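Ricin B-like lectin (Macrolepiota procera, PDB 4IZX) binds lactose through a galactose-binding site on a beta-trefoil fold and probably recognises other glycans. Local coordinates at residues K11-K16 / T134-R139. Numbering follows the deposited sequence.
Sequences KITNVK and TWTIDR
Trp135 turns one face of its indole to the amide of Asn14, whose ND2 sits over that face toward the rim of the six-membered ring, 3.4 Å from CH2, with the amide and ring planes nearly perpendicular at 84°. Asn14 CG lies anti to the backbone N, which carries the amide out over the ring; ND2 is also hydrogen-bonded to His132 O and OD1 to Ala17 N, so both ends of this buried group are held. On the same face of the sheet Ile12 brings its CG2 branch to within 3.8 Å of Trp135 CB, and Ile137 continues this apolar layer, both isoleucines reaching Phe46. The other face is polar. Lys11, its chain bent at the last torsion (chi4 60°), lays NZ 2.8 Å from Asp138 OD1 in a salt bridge that meets the carboxylate from above its plane. Between them and the side-by-side Thr13 and Thr136, one water bonds to both hydroxyls, Lys11 O and Asp138 OD1, the last at 2.7 Å. Backbone bonds run both ways in the hydrogen-bonded pairs Lys11–Asp138 and Thr13–Thr136, and beyond the strand the nearly straight bond from Val15 N to Thr134 O (2.9 Å, 176° at the hydrogen) extends the pairing. Strand 9-14 thus meets strand 135-138 antiparallel, joining the first and last strands of the chain, the closure expected of a ricin B-type beta-trefoil.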
ATOM      1  N   LYS A  11      -4.280  -4.899  -7.463  1.00  7.16           N
ATOM      2  CA  LYS A  11      -3.841  -3.522  -7.515  1.00  7.27           C
ATOM      3  C   LYS A  11      -4.502  -2.769  -6.367  1.00  6.88           C
ATOM      4  O   LYS A  11      -5.605  -3.095  -5.942  1.00  7.67           O
ATOM      5  CB  LYS A  11      -4.132  -2.878  -8.858  1.00  8.34           C
ATOM      6  CG  LYS A  11      -5.600  -2.801  -9.229  1.00  9.44           C
ATOM      7  CD  LYS A  11      -5.774  -2.050 -10.549  1.00 11.79           C
ATOM      8  CE  LYS A  11      -7.107  -2.183 -11.227  1.00 14.93           C
ATOM      9  NZ  LYS A  11      -8.227  -1.727 -10.462  1.00 18.32           N
ATOM     10  N   ILE A  12      -3.816  -1.745  -5.886  1.00  6.76           N
ATOM     11  CA  ILE A  12      -4.214  -1.021  -4.690  1.00  6.52           C
ATOM     12  C   ILE A  12      -4.310   0.460  -5.076  1.00  6.23           C
ATOM     13  O   ILE A  12      -3.296   1.096  -5.384  1.00  7.11           O
ATOM     14  CB  ILE A  12      -3.256  -1.238  -3.524  1.00  6.49           C
ATOM     15  CG1 ILE A  12      -3.054  -2.722  -3.236  1.00  7.29           C
ATOM     16  CG2 ILE A  12      -3.795  -0.519  -2.315  1.00  7.29           C
ATOM     17  CD1 ILE A  12      -1.975  -3.038  -2.276  1.00  8.25           C
ATOM     18  N   THR A  13      -5.534   0.997  -5.145  1.00  6.22           N
ATOM     19  CA  THR A  13      -5.812   2.296  -5.749  1.00  6.54           C
ATOM     20  C   THR A  13      -6.168   3.293  -4.647  1.00  6.30           C
ATOM     21  O   THR A  13      -7.008   3.030  -3.804  1.00  7.38           O
ATOM     22  CB  THR A  13      -6.963   2.225  -6.746  1.00  7.23           C
ATOM     23  OG1 THR A  13      -6.668   1.222  -7.720  1.00  8.38           O
ATOM     24  CG2 THR A  13      -7.146   3.536  -7.462  1.00  8.40           C
ATOM     25  N   ASN A  14      -5.563   4.481  -4.669  1.00  6.31           N
ATOM     26  CA  ASN A  14      -5.893   5.507  -3.683  1.00  6.41           C
ATOM     27  C   ASN A  14      -7.269   6.080  -3.968  1.00  6.26           C
ATOM     28  O   ASN A  14      -7.541   6.511  -5.096  1.00  7.43           O
ATOM     29  CB  ASN A  14      -4.853   6.602  -3.726  1.00  6.69           C
ATOM     30  CG  ASN A  14      -4.946   7.526  -2.531  1.00  6.98           C
ATOM     31  OD1 ASN A  14      -5.574   8.586  -2.593  1.00  7.22           O
ATOM     32  ND2 ASN A  14      -4.367   7.074  -1.415  1.00  6.99           N
ATOM     33  N   VAL A  15      -8.120   6.152  -2.956  1.00  6.33           N
ATOM     34  CA  VAL A  15      -9.485   6.657  -3.156  1.00  6.85           C
ATOM     35  C   VAL A  15      -9.486   8.122  -3.543  1.00  7.42           C
ATOM     36  O   VAL A  15     -10.309   8.545  -4.364  1.00  8.76           O
ATOM     37  CB  VAL A  15     -10.319   6.410  -1.892  1.00  7.43           C
ATOM     38  CG1 VAL A  15     -11.651   7.157  -1.911  1.00  8.79           C
ATOM     39  CG2 VAL A  15     -10.602   4.920  -1.719  1.00  8.20           C
ATOM     40  N   LYS A  16      -8.598   8.926  -2.958  1.00  7.26           N
ATOM     41  CA  LYS A  16      -8.551  10.348  -3.277  1.00  8.12           C
ATOM     42  C   LYS A  16      -7.965  10.584  -4.655  1.00  7.69           C
ATOM     43  O   LYS A  16      -8.539  11.323  -5.456  1.00 10.33           O
ATOM     44  CB  LYS A  16      -7.780  11.121  -2.204  1.00  9.27           C
ATOM     45  CG  LYS A  16      -7.748  12.605  -2.537  1.00 14.91           C
ATOM     46  CD  LYS A  16      -7.440  13.510  -1.430  1.00 16.76           C
ATOM     47  CE  LYS A  16      -7.655  14.959  -1.844  1.00 21.53           C
ATOM     48  NZ  LYS A  16      -6.816  15.764  -0.934  1.00 22.77           N
ATOM     49  N   THR A 134      -7.048   6.031   2.330  1.00  6.24           N
ATOM     50  CA  THR A 134      -7.952   4.930   2.062  1.00  6.41           C
ATOM     51  C   THR A 134      -7.743   4.430   0.631  1.00  6.77           C
ATOM     52  O   THR A 134      -7.389   5.211  -0.276  1.00  6.82           O
ATOM     53  CB  THR A 134      -9.415   5.329   2.298  1.00  7.14           C
ATOM     54  OG1 THR A 134      -9.875   6.294   1.341  1.00  7.65           O
ATOM     55  CG2 THR A 134      -9.633   5.870   3.699  1.00  7.79           C
ATOM     56  N   TRP A 135      -7.969   3.133   0.453  1.00  6.29           N
ATOM     57  CA  TRP A 135      -7.486   2.427  -0.727  1.00  5.97           C
ATOM     58  C   TRP A 135      -8.499   1.374  -1.117  1.00  6.52           C
ATOM     59  O   TRP A 135      -9.024   0.660  -0.270  1.00  8.05           O
ATOM     60  CB  TRP A 135      -6.144   1.720  -0.426  1.00  6.76           C
ATOM     61  CG  TRP A 135      -5.079   2.604   0.192  1.00  6.49           C
ATOM     62  CD1 TRP A 135      -4.946   2.898   1.497  1.00  7.65           C
ATOM     63  CD2 TRP A 135      -4.074   3.327  -0.494  1.00  6.19           C
ATOM     64  NE1 TRP A 135      -3.903   3.764   1.678  1.00  7.41           N
ATOM     65  CE2 TRP A 135      -3.337   4.019   0.470  1.00  6.62           C
ATOM     66  CE3 TRP A 135      -3.670   3.404  -1.833  1.00  6.71           C
ATOM     67  CZ2 TRP A 135      -2.214   4.778   0.144  1.00  7.82           C
ATOM     68  CZ3 TRP A 135      -2.572   4.189  -2.152  1.00  7.10           C
ATOM     69  CH2 TRP A 135      -1.847   4.836  -1.170  1.00  7.15           C
ATOM     70  N   THR A 136      -8.717   1.201  -2.424  1.00  6.62           N
ATOM     71  CA  THR A 136      -9.444   0.021  -2.908  1.00  7.50           C
ATOM     72  C   THR A 136      -8.458  -1.072  -3.273  1.00  7.83           C
ATOM     73  O   THR A 136      -7.332  -0.792  -3.632  1.00  9.40           O
ATOM     74  CB  THR A 136     -10.373   0.341  -4.068  1.00  9.65           C
ATOM     75  OG1 THR A 136      -9.603   0.875  -5.126  1.00 11.80           O
ATOM     76  CG2 THR A 136     -11.431   1.302  -3.631  1.00 11.54           C
ATOM     77  N   ILE A 137      -8.868  -2.315  -3.124  1.00  7.98           N
ATOM     78  CA  ILE A 137      -8.036  -3.487  -3.432  1.00  9.43           C
ATOM     79  C   ILE A 137      -8.850  -4.342  -4.412  1.00 10.09           C
ATOM     80  O   ILE A 137      -9.903  -4.863  -4.030  1.00 13.30           O
ATOM     81  CB  ILE A 137      -7.664  -4.282  -2.154  1.00  9.19           C
ATOM     82  CG1 ILE A 137      -6.911  -3.392  -1.156  1.00  9.67           C
ATOM     83  CG2 ILE A 137      -6.866  -5.510  -2.517  1.00 10.97           C
ATOM     84  CD1 ILE A 137      -6.682  -4.037   0.195  1.00 10.50           C
ATOM     85  N   ASP A 138      -8.404  -4.486  -5.658  1.00  9.60           N
ATOM     86  CA  ASP A 138      -9.195  -5.249  -6.624  1.00 12.04           C
ATOM     87  C   ASP A 138      -8.299  -5.800  -7.715  1.00  9.32           C
ATOM     88  O   ASP A 138      -7.073  -5.695  -7.637  1.00  8.43           O
ATOM     89  CB  ASP A 138     -10.403  -4.486  -7.100  1.00 15.31           C
ATOM     90  CG  ASP A 138     -10.041  -3.194  -7.651  1.00 18.93           C
ATOM     91  OD1 ASP A 138      -8.883  -3.022  -8.047  1.00 13.68           O
ATOM     92  OD2 ASP A 138     -10.904  -2.305  -7.565  1.00 30.32           O
ATOM     93  N   ARG A 139      -8.891  -6.593  -8.597  1.00 10.87           N
ATOM     94  CA  ARG A 139      -8.073  -7.423  -9.464  1.00 10.96           C
ATOM     95  C   ARG A 139      -7.350  -6.569 -10.501  1.00 10.40           C
ATOM     96  O   ARG A 139      -7.843  -5.526 -10.910  1.00 12.14           O
ATOM     97  CB  ARG A 139      -8.881  -8.490 -10.167  1.00 13.27           C
ATOM     98  CG  ARG A 139      -9.448  -9.550  -9.257  1.00 13.88           C
ATOM     99  CD  ARG A 139      -9.844 -10.753 -10.099  1.00 21.52           C
ATOM    100  NE  ARG A 139     -10.251 -11.923  -9.328  1.00 24.16           N
ATOM    101  CZ  ARG A 139     -11.499 -12.187  -8.995  1.00 26.28           C
ATOM    102  NH1 ARG A 139     -12.509 -11.422  -9.454  1.00 30.47           N
ATOM    103  NH2 ARG A 139     -11.740 -13.309  -8.309  1.00 25.01           N
TER
HETATM  104  O   HOH W   1      -7.672  -1.102  -6.627  1.00 11.49           O